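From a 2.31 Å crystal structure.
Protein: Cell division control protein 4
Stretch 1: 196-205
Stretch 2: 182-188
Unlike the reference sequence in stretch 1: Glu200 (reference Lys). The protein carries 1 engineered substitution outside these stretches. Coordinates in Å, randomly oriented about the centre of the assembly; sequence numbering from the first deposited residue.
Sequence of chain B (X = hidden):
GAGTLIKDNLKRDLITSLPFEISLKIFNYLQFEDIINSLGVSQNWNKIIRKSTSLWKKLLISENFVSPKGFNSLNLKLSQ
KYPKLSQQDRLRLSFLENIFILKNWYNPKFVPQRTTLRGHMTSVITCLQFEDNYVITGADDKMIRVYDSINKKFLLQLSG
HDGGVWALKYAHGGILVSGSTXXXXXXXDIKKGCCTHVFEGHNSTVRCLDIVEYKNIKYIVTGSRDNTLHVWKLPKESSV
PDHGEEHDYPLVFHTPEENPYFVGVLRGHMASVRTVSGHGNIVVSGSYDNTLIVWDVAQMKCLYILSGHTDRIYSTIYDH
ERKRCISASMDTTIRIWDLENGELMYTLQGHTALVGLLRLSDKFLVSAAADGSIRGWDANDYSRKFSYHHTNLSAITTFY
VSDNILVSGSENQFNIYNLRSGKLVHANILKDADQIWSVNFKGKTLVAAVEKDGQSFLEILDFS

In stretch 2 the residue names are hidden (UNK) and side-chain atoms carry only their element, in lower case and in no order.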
# COMPACT_ATOMS: atom_id res chain seq x y z
N THR B 196 32.23 -5.06 -7.61
CA THR B 196 33.15 -4.66 -6.56
C THR B 196 33.62 -5.83 -5.71
O THR B 196 34.74 -5.82 -5.19
CB THR B 196 32.56 -3.56 -5.66
OG1 THR B 196 31.30 -3.99 -5.13
CG2 THR B 196 32.37 -2.27 -6.43
N HIS B 197 32.77 -6.84 -5.56
CA HIS B 197 33.10 -8.01 -4.75
C HIS B 197 32.59 -9.31 -5.36
O HIS B 197 31.46 -9.37 -5.87
CB HIS B 197 32.52 -7.86 -3.33
CG HIS B 197 32.96 -6.63 -2.61
ND1 HIS B 197 32.46 -5.37 -2.91
CD2 HIS B 197 33.85 -6.45 -1.61
CE1 HIS B 197 33.03 -4.48 -2.12
NE2 HIS B 197 33.88 -5.11 -1.32
N VAL B 198 33.41 -10.35 -5.32
CA VAL B 198 32.98 -11.69 -5.68
C VAL B 198 33.15 -12.63 -4.49
O VAL B 198 34.28 -12.93 -4.10
CB VAL B 198 33.77 -12.24 -6.88
CG1 VAL B 198 33.28 -13.64 -7.23
CG2 VAL B 198 33.64 -11.31 -8.08
N PHE B 199 32.04 -13.08 -3.92
CA PHE B 199 32.08 -13.97 -2.76
C PHE B 199 31.89 -15.42 -3.17
O PHE B 199 30.83 -15.81 -3.66
CB PHE B 199 31.02 -13.59 -1.73
CG PHE B 199 31.19 -12.22 -1.14
CD1 PHE B 199 32.42 -11.57 -1.19
CD2 PHE B 199 30.13 -11.57 -0.53
CE1 PHE B 199 32.58 -10.31 -0.65
CE2 PHE B 199 30.28 -10.31 0.02
CZ PHE B 199 31.51 -9.68 -0.04
N GLU B 200 32.92 -16.24 -2.96
CA GLU B 200 32.81 -17.66 -3.21
C GLU B 200 32.58 -18.39 -1.90
O GLU B 200 32.85 -17.85 -0.82
CB GLU B 200 34.06 -18.19 -3.93
CG GLU B 200 34.33 -17.51 -5.27
CD GLU B 200 35.48 -18.14 -6.04
OE1 GLU B 200 35.91 -19.25 -5.67
OE2 GLU B 200 35.96 -17.52 -7.01
N GLY B 201 32.08 -19.62 -1.98
CA GLY B 201 31.80 -20.39 -0.78
C GLY B 201 30.74 -21.45 -1.02
O GLY B 201 30.89 -22.59 -0.58
N HIS B 202 29.67 -21.07 -1.72
CA HIS B 202 28.63 -22.02 -2.09
C HIS B 202 29.21 -23.12 -2.98
O HIS B 202 30.06 -22.86 -3.83
CB HIS B 202 27.48 -21.32 -2.82
CG HIS B 202 26.49 -20.67 -1.90
ND1 HIS B 202 25.74 -21.38 -1.00
CD2 HIS B 202 26.13 -19.37 -1.76
CE1 HIS B 202 24.96 -20.55 -0.33
NE2 HIS B 202 25.17 -19.32 -0.78
N ASN B 203 28.76 -24.35 -2.76
CA ASN B 203 29.26 -25.48 -3.51
C ASN B 203 28.34 -25.86 -4.66
O ASN B 203 28.53 -26.89 -5.31
CB ASN B 203 29.50 -26.68 -2.59
CG ASN B 203 30.61 -26.43 -1.58
OD1 ASN B 203 30.41 -26.54 -0.38
ND2 ASN B 203 31.79 -26.07 -2.08
N SER B 204 27.34 -25.01 -4.89
CA SER B 204 26.38 -25.23 -5.96
C SER B 204 25.71 -23.91 -6.35
O SER B 204 26.06 -22.85 -5.83
CB SER B 204 25.34 -26.26 -5.53
OG SER B 204 24.52 -26.65 -6.62
N THR B 205 24.76 -23.98 -7.28
CA THR B 205 24.08 -22.80 -7.80
C THR B 205 23.42 -21.96 -6.71
O THR B 205 22.68 -22.49 -5.88
CB THR B 205 23.01 -23.18 -8.85
OG1 THR B 205 23.64 -23.64 -10.05
CG2 THR B 205 22.12 -21.98 -9.18
N UNK B 182 27.35 -20.04 -11.35
CA UNK B 182 28.79 -20.17 -11.15
C UNK B 182 29.14 -20.28 -9.66
O UNK B 182 30.31 -20.27 -9.29
o UNK B 182 28.68 -17.57 -10.10
o UNK B 182 29.43 -16.64 -11.95
c UNK B 182 29.56 -19.01 -11.80
c UNK B 182 29.19 -17.65 -11.24
N UNK B 183 28.09 -20.37 -8.84
CA UNK B 183 28.20 -20.56 -7.39
C UNK B 183 28.72 -19.33 -6.64
O UNK B 183 28.95 -19.39 -5.43
c UNK B 183 29.05 -21.80 -7.06
n UNK B 183 29.70 -27.36 -9.47
n UNK B 183 31.24 -26.47 -8.01
n UNK B 183 29.32 -25.30 -8.53
c UNK B 183 30.09 -26.37 -8.67
c UNK B 183 29.65 -24.16 -7.67
c UNK B 183 28.63 -23.04 -7.82
N UNK B 184 28.87 -18.22 -7.34
CA UNK B 184 29.36 -17.00 -6.71
C UNK B 184 28.25 -16.03 -6.32
O UNK B 184 27.16 -16.05 -6.89
c UNK B 184 30.36 -16.26 -7.62
c UNK B 184 31.49 -17.19 -8.05
o UNK B 184 29.67 -15.77 -8.78
N UNK B 185 28.54 -15.19 -5.34
CA UNK B 185 27.68 -14.08 -4.98
C UNK B 185 28.45 -12.81 -5.32
O UNK B 185 29.58 -12.63 -4.87
c UNK B 185 26.68 -15.40 -3.09
c UNK B 185 27.35 -14.09 -3.48
c UNK B 185 26.46 -12.91 -3.13
N UNK B 186 27.86 -11.94 -6.13
CA UNK B 186 28.56 -10.75 -6.58
C UNK B 186 27.88 -9.45 -6.15
O UNK B 186 26.65 -9.33 -6.21
c UNK B 186 29.94 -11.59 -8.56
n UNK B 186 31.32 -12.04 -10.57
n UNK B 186 32.84 -13.64 -11.22
c UNK B 186 28.74 -10.78 -8.10
n UNK B 186 30.77 -14.27 -10.48
c UNK B 186 31.64 -13.32 -10.76
c UNK B 186 30.03 -11.59 -10.08
N UNK B 187 28.69 -8.49 -5.73
CA UNK B 187 28.21 -7.16 -5.37
C UNK B 187 28.61 -6.20 -6.48
O UNK B 187 29.75 -6.22 -6.93
c UNK B 187 28.53 -7.68 -2.93
c UNK B 187 28.30 -5.29 -3.69
c UNK B 187 28.82 -6.68 -4.04
N UNK B 188 27.67 -5.37 -6.92
CA UNK B 188 27.92 -4.47 -8.04
C UNK B 188 27.64 -3.02 -7.66
O UNK B 188 26.77 -2.74 -6.83
c UNK B 188 28.57 -6.30 -11.79
n UNK B 188 26.75 -8.50 -9.67
c UNK B 188 28.83 -8.53 -12.71
c UNK B 188 28.06 -9.09 -11.72
c UNK B 188 27.10 -6.28 -9.64
c UNK B 188 29.09 -7.16 -12.75
c UNK B 188 26.48 -7.33 -9.01
c UNK B 188 27.78 -6.84 -10.77
c UNK B 188 27.54 -8.23 -10.76
c UNK B 188 27.05 -4.84 -9.24

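Position 182 has four side-chain atoms: two carbons, the second carrying two oxygens. This is a carboxylate on a short stem. CA-to-CB points away from stretch 1, and no atom comes within contact distance of it. The residue is Asp182.

Position 183 has seven side-chain atoms: three carbons, a nitrogen, then a carbon carrying two more nitrogens. The chain is an extended guanidinium arm. Its CB lies 3.5 Å from His202 O, and its second carbon lies 3.3 Å from Ser204 O. Asn203 O sits over one face of the guanidinium. The residue is Arg183. Its CA also makes a CA-H...O contact with Ser204 O at 3.5 Å.

Position 184 has three side-chain atoms: one carbon carrying an oxygen and a carbon. The CB is 3.9 Å from Val198 CG1, and the terminal carbon is 4.0 Å from Glu200 CG. Glu200 differs from the reference sequence, which has Lys. A beta-branched hydroxyl identifies Thr184. Its OG1 gives a very short hydrogen bond to Asp182 OD1, 2.4 Å, and its N bonds the same OD1 at 2.8 Å.

Position 185 has three carbons, one carrying the other two. Its CB is 4.1 Å from Phe199 CB, and one methyl meets the edge of the His202 ring. The small apolar fork is Val185.

Position 186 again has three carbons, a nitrogen, and a carbon with two nitrogens. The in-chain nitrogen is 3.5 Å from Val198 CG2, and Val198 CG1 lies over one face of the guanidinium. The residue is Arg186. Its NH1 forms a salt bridge to Asp182 OD2, 3.1 Å.

Position 187 has three carbons, branched at CB. The CB is 3.9 Å from His197 CB, and one methyl is 4.3 Å from Phe199 CE2. The residue is Val187.

Position 188 has ten side-chain atoms: one carbon, then fused five- and six-membered rings with one nitrogen. CA-to-CB points away, and the side chain stays clear of stretch 1. The residue is Trp188.

The contact is an antiparallel strand pairing. Phe199 N bonds Val185 O at 2.7 Å, and Val185 N returns to Phe199 O at 2.9 Å. Val187 N bonds His197 O at 2.9 Å; the return from His197 N to Val187 O is weak at 3.4 Å. Thr196 N reaches that same Val187 O at 2.8 Å. His197, Phe199, Val185 and Val187 share one sheet face; Val198 and Arg186 lie on the other. Beyond the strands, Arg183 packs against the loop from His202 to Thr205.

Stretch 2 (182-188) DRTVRVW
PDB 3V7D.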